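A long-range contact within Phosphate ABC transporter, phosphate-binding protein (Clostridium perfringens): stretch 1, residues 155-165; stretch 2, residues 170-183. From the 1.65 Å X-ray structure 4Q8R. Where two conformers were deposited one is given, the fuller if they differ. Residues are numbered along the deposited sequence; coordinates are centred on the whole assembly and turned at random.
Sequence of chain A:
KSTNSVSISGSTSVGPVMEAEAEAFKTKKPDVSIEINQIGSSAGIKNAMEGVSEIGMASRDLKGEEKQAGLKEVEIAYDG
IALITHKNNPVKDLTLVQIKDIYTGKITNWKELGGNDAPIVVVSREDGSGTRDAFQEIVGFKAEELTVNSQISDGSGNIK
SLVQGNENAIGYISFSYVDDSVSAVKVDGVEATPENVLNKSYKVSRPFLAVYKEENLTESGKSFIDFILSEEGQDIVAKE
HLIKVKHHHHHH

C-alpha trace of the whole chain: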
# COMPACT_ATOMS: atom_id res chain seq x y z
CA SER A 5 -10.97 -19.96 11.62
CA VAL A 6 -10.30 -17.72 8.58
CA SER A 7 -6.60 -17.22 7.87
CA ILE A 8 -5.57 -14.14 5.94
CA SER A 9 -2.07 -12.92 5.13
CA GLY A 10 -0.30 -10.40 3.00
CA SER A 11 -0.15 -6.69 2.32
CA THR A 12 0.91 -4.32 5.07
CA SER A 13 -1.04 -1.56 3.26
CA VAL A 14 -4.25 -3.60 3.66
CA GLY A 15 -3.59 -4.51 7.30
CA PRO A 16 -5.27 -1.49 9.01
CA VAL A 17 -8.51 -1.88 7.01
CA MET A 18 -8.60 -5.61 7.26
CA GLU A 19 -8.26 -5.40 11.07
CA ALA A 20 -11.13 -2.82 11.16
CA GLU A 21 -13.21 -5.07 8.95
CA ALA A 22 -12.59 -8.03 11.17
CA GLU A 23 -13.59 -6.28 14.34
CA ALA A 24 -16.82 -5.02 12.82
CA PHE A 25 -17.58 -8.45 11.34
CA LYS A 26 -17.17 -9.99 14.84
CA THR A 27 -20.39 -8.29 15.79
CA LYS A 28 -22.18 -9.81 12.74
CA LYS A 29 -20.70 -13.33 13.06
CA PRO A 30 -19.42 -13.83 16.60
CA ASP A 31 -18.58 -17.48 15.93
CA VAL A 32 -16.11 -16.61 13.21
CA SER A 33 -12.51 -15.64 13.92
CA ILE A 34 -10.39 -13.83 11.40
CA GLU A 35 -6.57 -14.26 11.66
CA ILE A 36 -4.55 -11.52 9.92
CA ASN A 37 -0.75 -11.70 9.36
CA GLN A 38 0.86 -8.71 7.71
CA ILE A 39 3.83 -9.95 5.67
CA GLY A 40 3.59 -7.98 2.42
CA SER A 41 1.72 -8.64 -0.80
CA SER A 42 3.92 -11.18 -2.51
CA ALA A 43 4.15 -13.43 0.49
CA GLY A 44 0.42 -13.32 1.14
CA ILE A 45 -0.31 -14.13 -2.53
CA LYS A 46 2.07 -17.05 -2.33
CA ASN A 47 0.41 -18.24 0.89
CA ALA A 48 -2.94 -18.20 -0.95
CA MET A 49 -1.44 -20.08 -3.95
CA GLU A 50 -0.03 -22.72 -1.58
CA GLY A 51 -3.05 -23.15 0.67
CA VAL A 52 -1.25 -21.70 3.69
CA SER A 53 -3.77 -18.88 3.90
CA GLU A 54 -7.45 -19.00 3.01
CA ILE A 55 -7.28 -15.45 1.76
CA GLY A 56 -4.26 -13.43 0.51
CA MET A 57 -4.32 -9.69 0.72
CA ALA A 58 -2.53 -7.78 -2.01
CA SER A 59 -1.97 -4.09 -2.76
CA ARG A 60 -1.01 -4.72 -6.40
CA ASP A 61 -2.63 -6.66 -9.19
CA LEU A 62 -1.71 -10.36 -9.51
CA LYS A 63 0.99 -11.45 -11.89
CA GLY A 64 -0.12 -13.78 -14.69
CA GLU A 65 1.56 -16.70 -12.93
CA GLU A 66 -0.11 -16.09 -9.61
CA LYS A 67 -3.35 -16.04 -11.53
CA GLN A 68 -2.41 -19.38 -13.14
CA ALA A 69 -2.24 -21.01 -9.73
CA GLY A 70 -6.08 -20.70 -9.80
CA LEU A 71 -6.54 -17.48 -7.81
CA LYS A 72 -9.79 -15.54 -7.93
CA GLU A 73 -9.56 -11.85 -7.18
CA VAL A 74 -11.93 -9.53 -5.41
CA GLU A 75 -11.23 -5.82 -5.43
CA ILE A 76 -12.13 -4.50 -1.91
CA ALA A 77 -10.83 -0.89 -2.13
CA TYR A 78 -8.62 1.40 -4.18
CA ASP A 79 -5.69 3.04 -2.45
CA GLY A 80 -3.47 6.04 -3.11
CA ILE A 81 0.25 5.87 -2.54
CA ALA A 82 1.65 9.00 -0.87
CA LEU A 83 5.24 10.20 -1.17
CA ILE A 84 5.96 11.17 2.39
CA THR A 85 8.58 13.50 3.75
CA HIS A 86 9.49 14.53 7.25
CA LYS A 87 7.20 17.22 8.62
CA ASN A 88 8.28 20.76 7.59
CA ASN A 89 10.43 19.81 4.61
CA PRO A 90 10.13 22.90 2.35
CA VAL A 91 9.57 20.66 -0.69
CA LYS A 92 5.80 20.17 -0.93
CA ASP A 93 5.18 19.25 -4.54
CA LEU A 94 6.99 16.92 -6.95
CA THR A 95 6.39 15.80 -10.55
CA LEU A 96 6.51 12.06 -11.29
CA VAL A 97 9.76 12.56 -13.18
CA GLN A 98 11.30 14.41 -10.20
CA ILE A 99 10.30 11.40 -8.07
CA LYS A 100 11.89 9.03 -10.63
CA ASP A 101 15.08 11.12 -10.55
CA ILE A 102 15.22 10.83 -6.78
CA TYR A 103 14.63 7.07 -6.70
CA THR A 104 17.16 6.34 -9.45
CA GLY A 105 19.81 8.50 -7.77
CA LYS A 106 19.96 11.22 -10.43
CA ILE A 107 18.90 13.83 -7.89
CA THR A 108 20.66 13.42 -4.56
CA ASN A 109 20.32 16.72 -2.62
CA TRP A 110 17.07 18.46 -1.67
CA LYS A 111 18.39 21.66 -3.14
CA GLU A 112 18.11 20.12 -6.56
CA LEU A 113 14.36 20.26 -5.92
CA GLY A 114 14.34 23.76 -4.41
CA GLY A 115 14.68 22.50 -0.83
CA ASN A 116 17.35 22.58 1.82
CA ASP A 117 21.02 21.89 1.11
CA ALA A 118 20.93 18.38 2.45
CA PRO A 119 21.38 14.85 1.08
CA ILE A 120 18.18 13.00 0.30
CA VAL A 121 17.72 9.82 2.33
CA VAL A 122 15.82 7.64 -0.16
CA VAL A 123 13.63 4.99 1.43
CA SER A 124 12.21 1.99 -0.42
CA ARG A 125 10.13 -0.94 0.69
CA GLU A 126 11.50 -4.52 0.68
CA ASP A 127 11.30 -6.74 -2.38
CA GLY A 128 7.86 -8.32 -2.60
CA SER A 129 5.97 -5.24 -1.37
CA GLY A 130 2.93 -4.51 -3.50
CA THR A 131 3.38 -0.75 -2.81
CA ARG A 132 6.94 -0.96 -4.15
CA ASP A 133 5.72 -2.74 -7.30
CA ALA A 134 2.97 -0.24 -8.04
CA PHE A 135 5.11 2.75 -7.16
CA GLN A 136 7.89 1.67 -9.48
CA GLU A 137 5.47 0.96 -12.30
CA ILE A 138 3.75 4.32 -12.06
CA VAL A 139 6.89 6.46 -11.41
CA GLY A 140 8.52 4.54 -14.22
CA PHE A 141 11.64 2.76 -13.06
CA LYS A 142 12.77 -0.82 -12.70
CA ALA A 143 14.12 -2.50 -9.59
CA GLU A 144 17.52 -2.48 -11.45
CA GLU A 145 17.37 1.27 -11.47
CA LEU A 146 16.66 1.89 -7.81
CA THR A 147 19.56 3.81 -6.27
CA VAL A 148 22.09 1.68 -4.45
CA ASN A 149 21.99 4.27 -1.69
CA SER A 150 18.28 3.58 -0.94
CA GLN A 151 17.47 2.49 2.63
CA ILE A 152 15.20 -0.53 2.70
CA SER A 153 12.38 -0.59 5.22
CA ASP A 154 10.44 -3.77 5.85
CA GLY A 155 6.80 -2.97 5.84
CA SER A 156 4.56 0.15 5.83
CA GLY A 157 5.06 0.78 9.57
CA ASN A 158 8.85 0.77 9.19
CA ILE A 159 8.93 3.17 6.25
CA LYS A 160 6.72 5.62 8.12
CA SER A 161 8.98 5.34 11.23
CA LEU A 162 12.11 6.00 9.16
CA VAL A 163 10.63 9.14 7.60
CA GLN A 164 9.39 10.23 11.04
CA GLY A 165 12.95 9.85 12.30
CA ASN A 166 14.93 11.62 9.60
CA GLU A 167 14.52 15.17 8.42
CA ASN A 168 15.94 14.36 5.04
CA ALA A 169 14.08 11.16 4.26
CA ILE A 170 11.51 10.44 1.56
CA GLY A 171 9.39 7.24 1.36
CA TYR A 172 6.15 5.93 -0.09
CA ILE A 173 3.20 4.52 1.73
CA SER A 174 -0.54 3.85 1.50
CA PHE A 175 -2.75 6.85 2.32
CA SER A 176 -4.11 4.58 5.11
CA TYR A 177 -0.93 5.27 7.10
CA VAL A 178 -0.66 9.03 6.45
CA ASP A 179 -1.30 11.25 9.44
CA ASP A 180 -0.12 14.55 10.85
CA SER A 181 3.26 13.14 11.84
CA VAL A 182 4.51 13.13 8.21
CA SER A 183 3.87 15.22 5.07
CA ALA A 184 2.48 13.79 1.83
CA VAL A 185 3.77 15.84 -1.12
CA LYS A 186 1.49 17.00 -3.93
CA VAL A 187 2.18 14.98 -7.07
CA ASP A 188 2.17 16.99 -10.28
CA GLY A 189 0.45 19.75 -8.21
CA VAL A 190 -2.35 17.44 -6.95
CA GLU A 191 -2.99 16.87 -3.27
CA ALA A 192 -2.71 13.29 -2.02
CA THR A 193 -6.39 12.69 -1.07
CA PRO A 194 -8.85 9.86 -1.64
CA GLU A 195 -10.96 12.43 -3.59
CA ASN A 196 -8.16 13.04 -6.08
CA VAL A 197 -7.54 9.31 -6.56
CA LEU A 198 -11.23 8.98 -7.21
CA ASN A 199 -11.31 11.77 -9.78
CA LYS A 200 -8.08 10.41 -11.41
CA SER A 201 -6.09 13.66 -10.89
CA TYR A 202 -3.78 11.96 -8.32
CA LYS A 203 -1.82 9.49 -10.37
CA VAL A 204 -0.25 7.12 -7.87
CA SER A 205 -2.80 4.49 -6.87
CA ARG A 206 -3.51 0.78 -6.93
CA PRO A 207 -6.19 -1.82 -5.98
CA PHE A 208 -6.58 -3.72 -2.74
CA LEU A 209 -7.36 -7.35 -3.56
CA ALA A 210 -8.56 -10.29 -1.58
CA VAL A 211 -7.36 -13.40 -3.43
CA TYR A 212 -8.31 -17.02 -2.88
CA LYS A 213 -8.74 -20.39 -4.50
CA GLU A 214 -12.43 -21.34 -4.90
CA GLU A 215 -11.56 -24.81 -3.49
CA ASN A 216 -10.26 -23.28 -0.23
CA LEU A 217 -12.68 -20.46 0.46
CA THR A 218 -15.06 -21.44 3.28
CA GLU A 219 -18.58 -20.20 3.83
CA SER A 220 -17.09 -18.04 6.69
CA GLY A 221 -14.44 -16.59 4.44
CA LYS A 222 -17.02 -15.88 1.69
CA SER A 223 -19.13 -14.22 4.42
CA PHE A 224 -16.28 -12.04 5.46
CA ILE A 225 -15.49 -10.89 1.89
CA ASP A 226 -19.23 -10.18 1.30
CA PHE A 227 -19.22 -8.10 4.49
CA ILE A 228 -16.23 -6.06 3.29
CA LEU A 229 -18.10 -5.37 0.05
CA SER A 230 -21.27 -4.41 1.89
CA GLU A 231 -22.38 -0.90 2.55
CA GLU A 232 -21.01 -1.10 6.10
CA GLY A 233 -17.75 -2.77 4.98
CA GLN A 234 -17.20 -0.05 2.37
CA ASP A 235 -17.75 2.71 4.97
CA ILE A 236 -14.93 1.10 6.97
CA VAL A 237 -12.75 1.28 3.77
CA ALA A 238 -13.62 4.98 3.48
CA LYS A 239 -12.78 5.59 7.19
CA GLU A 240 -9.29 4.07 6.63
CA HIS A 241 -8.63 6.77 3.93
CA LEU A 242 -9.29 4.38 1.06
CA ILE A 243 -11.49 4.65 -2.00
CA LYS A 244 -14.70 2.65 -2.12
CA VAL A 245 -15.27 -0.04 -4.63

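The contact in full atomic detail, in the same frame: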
# COMPACT_ATOMS: atom_id res chain seq x y z
N GLY A 155 8.17 -3.18 5.53
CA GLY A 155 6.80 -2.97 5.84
C GLY A 155 6.42 -1.49 5.96
O GLY A 155 7.24 -0.61 6.14
N SER A 156 5.11 -1.21 5.77
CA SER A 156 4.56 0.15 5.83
C SER A 156 4.97 0.84 7.13
O SER A 156 5.30 2.03 7.11
CB SER A 156 3.04 0.09 5.75
OG SER A 156 2.56 -0.32 4.49
N GLY A 157 4.78 0.16 8.26
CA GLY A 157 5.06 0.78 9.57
C GLY A 157 6.52 1.28 9.64
O GLY A 157 6.83 2.37 10.17
N ASN A 158 7.43 0.45 9.11
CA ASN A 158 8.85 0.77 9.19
C ASN A 158 9.20 1.95 8.29
O ASN A 158 10.02 2.79 8.66
CB ASN A 158 9.75 -0.43 8.94
CG ASN A 158 9.82 -1.35 10.18
OD1 ASN A 158 9.71 -0.88 11.32
ND2 ASN A 158 10.01 -2.62 9.98
N ILE A 159 8.61 2.06 7.10
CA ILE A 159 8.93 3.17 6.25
C ILE A 159 8.42 4.49 6.87
O ILE A 159 9.11 5.51 6.83
CB ILE A 159 8.54 2.91 4.79
CG1 ILE A 159 9.21 3.93 3.83
CG2 ILE A 159 7.05 2.94 4.55
CD1 ILE A 159 9.26 3.44 2.35
N LYS A 160 7.24 4.44 7.46
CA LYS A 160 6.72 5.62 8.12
C LYS A 160 7.69 6.04 9.28
O LYS A 160 8.02 7.22 9.41
CB LYS A 160 5.33 5.33 8.71
CG LYS A 160 4.64 6.50 9.39
CD LYS A 160 3.22 6.08 9.71
CE LYS A 160 2.52 7.19 10.44
NZ LYS A 160 1.12 6.84 10.78
N SER A 161 8.12 5.08 10.08
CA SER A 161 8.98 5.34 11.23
C SER A 161 10.31 5.94 10.75
O SER A 161 10.82 6.89 11.34
CB SER A 161 9.25 4.07 12.00
OG SER A 161 8.12 3.65 12.73
N LEU A 162 10.85 5.43 9.67
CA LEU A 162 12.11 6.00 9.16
C LEU A 162 11.98 7.48 8.77
O LEU A 162 12.83 8.34 9.15
CB LEU A 162 12.68 5.12 8.04
CG LEU A 162 14.20 5.16 7.89
CD1 LEU A 162 14.86 4.82 9.20
CD2 LEU A 162 14.66 4.25 6.76
N VAL A 163 10.91 7.79 8.05
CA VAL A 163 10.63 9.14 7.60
C VAL A 163 10.36 10.03 8.83
O VAL A 163 10.89 11.15 8.92
CB VAL A 163 9.51 9.17 6.58
CG1 VAL A 163 9.09 10.60 6.26
CG2 VAL A 163 9.89 8.44 5.31
N GLN A 164 9.62 9.51 9.80
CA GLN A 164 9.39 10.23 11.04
C GLN A 164 10.69 10.57 11.76
O GLN A 164 10.74 11.55 12.49
CB GLN A 164 8.53 9.49 12.03
CG GLN A 164 7.08 9.41 11.64
CD GLN A 164 6.29 8.43 12.52
OE1 GLN A 164 6.83 7.42 13.00
NE2 GLN A 164 5.01 8.74 12.78
N GLY A 165 11.71 9.72 11.58
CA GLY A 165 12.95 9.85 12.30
C GLY A 165 14.09 10.58 11.62
O GLY A 165 15.19 10.70 12.20
N ILE A 170 12.68 10.50 2.40
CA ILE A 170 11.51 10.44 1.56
C ILE A 170 11.16 8.95 1.45
O ILE A 170 12.06 8.07 1.30
CB ILE A 170 11.73 11.11 0.22
CG1 ILE A 170 10.43 11.14 -0.58
CG2 ILE A 170 12.88 10.44 -0.63
CD1 ILE A 170 10.45 12.00 -1.81
N GLY A 171 9.86 8.63 1.55
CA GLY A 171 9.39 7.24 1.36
C GLY A 171 8.04 7.25 0.71
O GLY A 171 7.50 8.29 0.41
N TYR A 172 7.48 6.05 0.48
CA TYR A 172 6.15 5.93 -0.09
C TYR A 172 5.34 4.96 0.74
O TYR A 172 5.83 3.99 1.27
CB TYR A 172 6.22 5.53 -1.55
CG TYR A 172 7.11 4.30 -1.83
CD1 TYR A 172 6.66 3.00 -1.55
CD2 TYR A 172 8.38 4.46 -2.40
CE1 TYR A 172 7.47 1.90 -1.87
CE2 TYR A 172 9.18 3.37 -2.65
CZ TYR A 172 8.73 2.12 -2.38
OH TYR A 172 9.50 1.02 -2.66
N ILE A 173 4.06 5.25 0.84
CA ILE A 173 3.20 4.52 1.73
C ILE A 173 1.75 4.72 1.38
O ILE A 173 1.37 5.75 0.84
CB ILE A 173 3.45 5.02 3.15
CG1 ILE A 173 2.99 4.04 4.20
CG2 ILE A 173 2.82 6.42 3.41
CD1 ILE A 173 3.48 4.35 5.57
N SER A 174 0.91 3.72 1.66
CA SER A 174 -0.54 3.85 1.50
C SER A 174 -1.09 5.08 2.27
O SER A 174 -0.65 5.37 3.39
CB SER A 174 -1.20 2.61 2.10
OG SER A 174 -2.59 2.79 2.33
N PHE A 175 -2.07 5.74 1.68
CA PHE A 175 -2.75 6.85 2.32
C PHE A 175 -3.29 6.43 3.70
O PHE A 175 -3.48 7.30 4.60
CB PHE A 175 -3.96 7.25 1.50
CG PHE A 175 -3.71 8.05 0.26
CD1 PHE A 175 -2.42 8.30 -0.27
CD2 PHE A 175 -4.84 8.60 -0.44
CE1 PHE A 175 -2.29 9.04 -1.41
CE2 PHE A 175 -4.68 9.39 -1.55
CZ PHE A 175 -3.38 9.59 -2.07
N SER A 176 -3.60 5.13 3.87
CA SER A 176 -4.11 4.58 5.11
C SER A 176 -3.21 4.84 6.32
O SER A 176 -3.63 4.84 7.46
CB SER A 176 -4.40 3.06 4.97
OG SER A 176 -5.33 2.68 5.90
N TYR A 177 -1.91 5.03 6.04
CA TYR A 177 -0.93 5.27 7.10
C TYR A 177 -0.56 6.73 7.25
O TYR A 177 0.22 7.07 8.14
CB TYR A 177 0.37 4.51 6.80
CG TYR A 177 0.29 3.02 7.06
CD1 TYR A 177 -0.42 2.16 6.20
CD2 TYR A 177 0.91 2.47 8.18
CE1 TYR A 177 -0.46 0.78 6.44
CE2 TYR A 177 0.84 1.12 8.44
CZ TYR A 177 0.16 0.28 7.59
OH TYR A 177 0.24 -1.06 7.90
N VAL A 178 -1.07 7.60 6.39
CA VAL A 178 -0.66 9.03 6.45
C VAL A 178 -1.40 9.71 7.60
O VAL A 178 -2.57 9.48 7.79
CB VAL A 178 -0.92 9.76 5.13
CG1 VAL A 178 -0.59 11.25 5.28
CG2 VAL A 178 -0.08 9.15 3.99
N ASP A 179 -0.69 10.45 8.43
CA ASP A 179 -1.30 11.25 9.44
C ASP A 179 -0.46 12.47 9.60
O ASP A 179 0.42 12.71 8.78
CB ASP A 179 -1.45 10.49 10.78
CG ASP A 179 -0.11 9.98 11.32
OD1 ASP A 179 0.93 10.55 10.96
OD2 ASP A 179 -0.11 9.02 12.09
N ASP A 180 -0.82 13.29 10.62
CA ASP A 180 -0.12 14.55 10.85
C ASP A 180 1.34 14.49 11.23
O ASP A 180 1.96 15.52 11.31
CB ASP A 180 -0.81 15.37 11.93
CG ASP A 180 -2.25 15.72 11.56
OD1 ASP A 180 -2.60 15.69 10.36
OD2 ASP A 180 -3.02 16.00 12.49
N SER A 181 1.89 13.30 11.42
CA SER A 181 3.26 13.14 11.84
C SER A 181 4.25 13.20 10.67
O SER A 181 5.43 13.29 10.91
CB SER A 181 3.45 11.81 12.58
OG SER A 181 3.43 10.70 11.70
N VAL A 182 3.74 13.11 9.45
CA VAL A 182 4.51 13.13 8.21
C VAL A 182 3.77 14.01 7.20
O VAL A 182 2.63 14.43 7.44
CB VAL A 182 4.74 11.70 7.64
CG1 VAL A 182 5.59 10.84 8.58
CG2 VAL A 182 3.45 10.99 7.32
N SER A 183 4.45 14.39 6.12
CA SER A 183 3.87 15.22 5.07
C SER A 183 3.80 14.50 3.73
O SER A 183 4.84 14.08 3.19
CB SER A 183 4.72 16.48 4.90
OG SER A 183 4.60 17.26 6.07
O HOH W 1 2.04 1.08 2.19
O HOH W 2 2.21 8.91 14.40

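Helix 156-164 packs across strand 170-174, running nearly antiparallel to it (150° between their directions, axes 8.1 Å apart at closest), and then meets the 3-10 segment, loop and turn that follow. About 626 Å² is buried; apolar packing dominates against the strand, and the direct cross-stretch hydrogen bonds lie beyond it.

On the helix, Ile159, Lys160 and Val163 point their CA-to-CB bonds toward the second stretch; on the strand, Gly171 and Ile173 receive them. Ile159 CG2 lies 4.0 Å from Ile173 CD1, and Ile159 CD1 sits 3.9 Å from Gly171 CA. Gly171 is the rule here: a CB on it would fall 2.8 Å from Ile159 CG1, a clash, and 3.3 Å from Val163 CG2, so the absent side chain lets the helix settle close. Beyond this strand, at the end of the turn, Val163 CG1 meets Val182 CG1 at 4.2 Å. One cost appears in the strand: Tyr172 N is buried with no partner in the model.

Lys160 does the most polar work. Its side chain is fully extended, all four chi angles t, which carries the amine past Tyr177 while Lys160 CB still packs on Ile173 CD1 (3.8 Å). At the tip, Lys160 NZ donates to Tyr177 O at 2.8 Å and to Asp179 OD2 at 2.8 Å, the latter also a salt bridge. A long aliphatic chain with a charged end thus suits a place that begins over the strand and ends at Tyr177 O and the loop residue Asp179.

The other carboxylate oxygen of Asp179 organises its own turn, a type I turn from Asp179 to Val182: Asp179 OD1 accepts from Ser181 N (2.9 Å) and from Ser181 OG (2.6 Å). With its proton given to OD1, Ser181 OG is free to accept from Gln164 NE2 at 2.7 Å, with a good N-H...O angle of 162°. Gln164 starts out sideways, but its end reaches in, and Gln164 CG covers Val182 CG1 at 3.7 Å. Water 2 fills in beside this network, donating to Asp179 OD2 (3.3 Å) and accepting weakly from Gln164 NE2 (3.2 Å).

At the helix N-terminus, Ser156 CB makes a CH-pi contact over one face of the Tyr177 ring, 3.6 Å from the ring centroid, a fit for a small side chain. Ser156 OG is hydrogen-bonded to water 1 (2.7 Å), which accepts from Ser174 N at 2.9 Å and so bridges helix start to strand end. Ser156 OG and Tyr177 OH also find partners elsewhere in the structure.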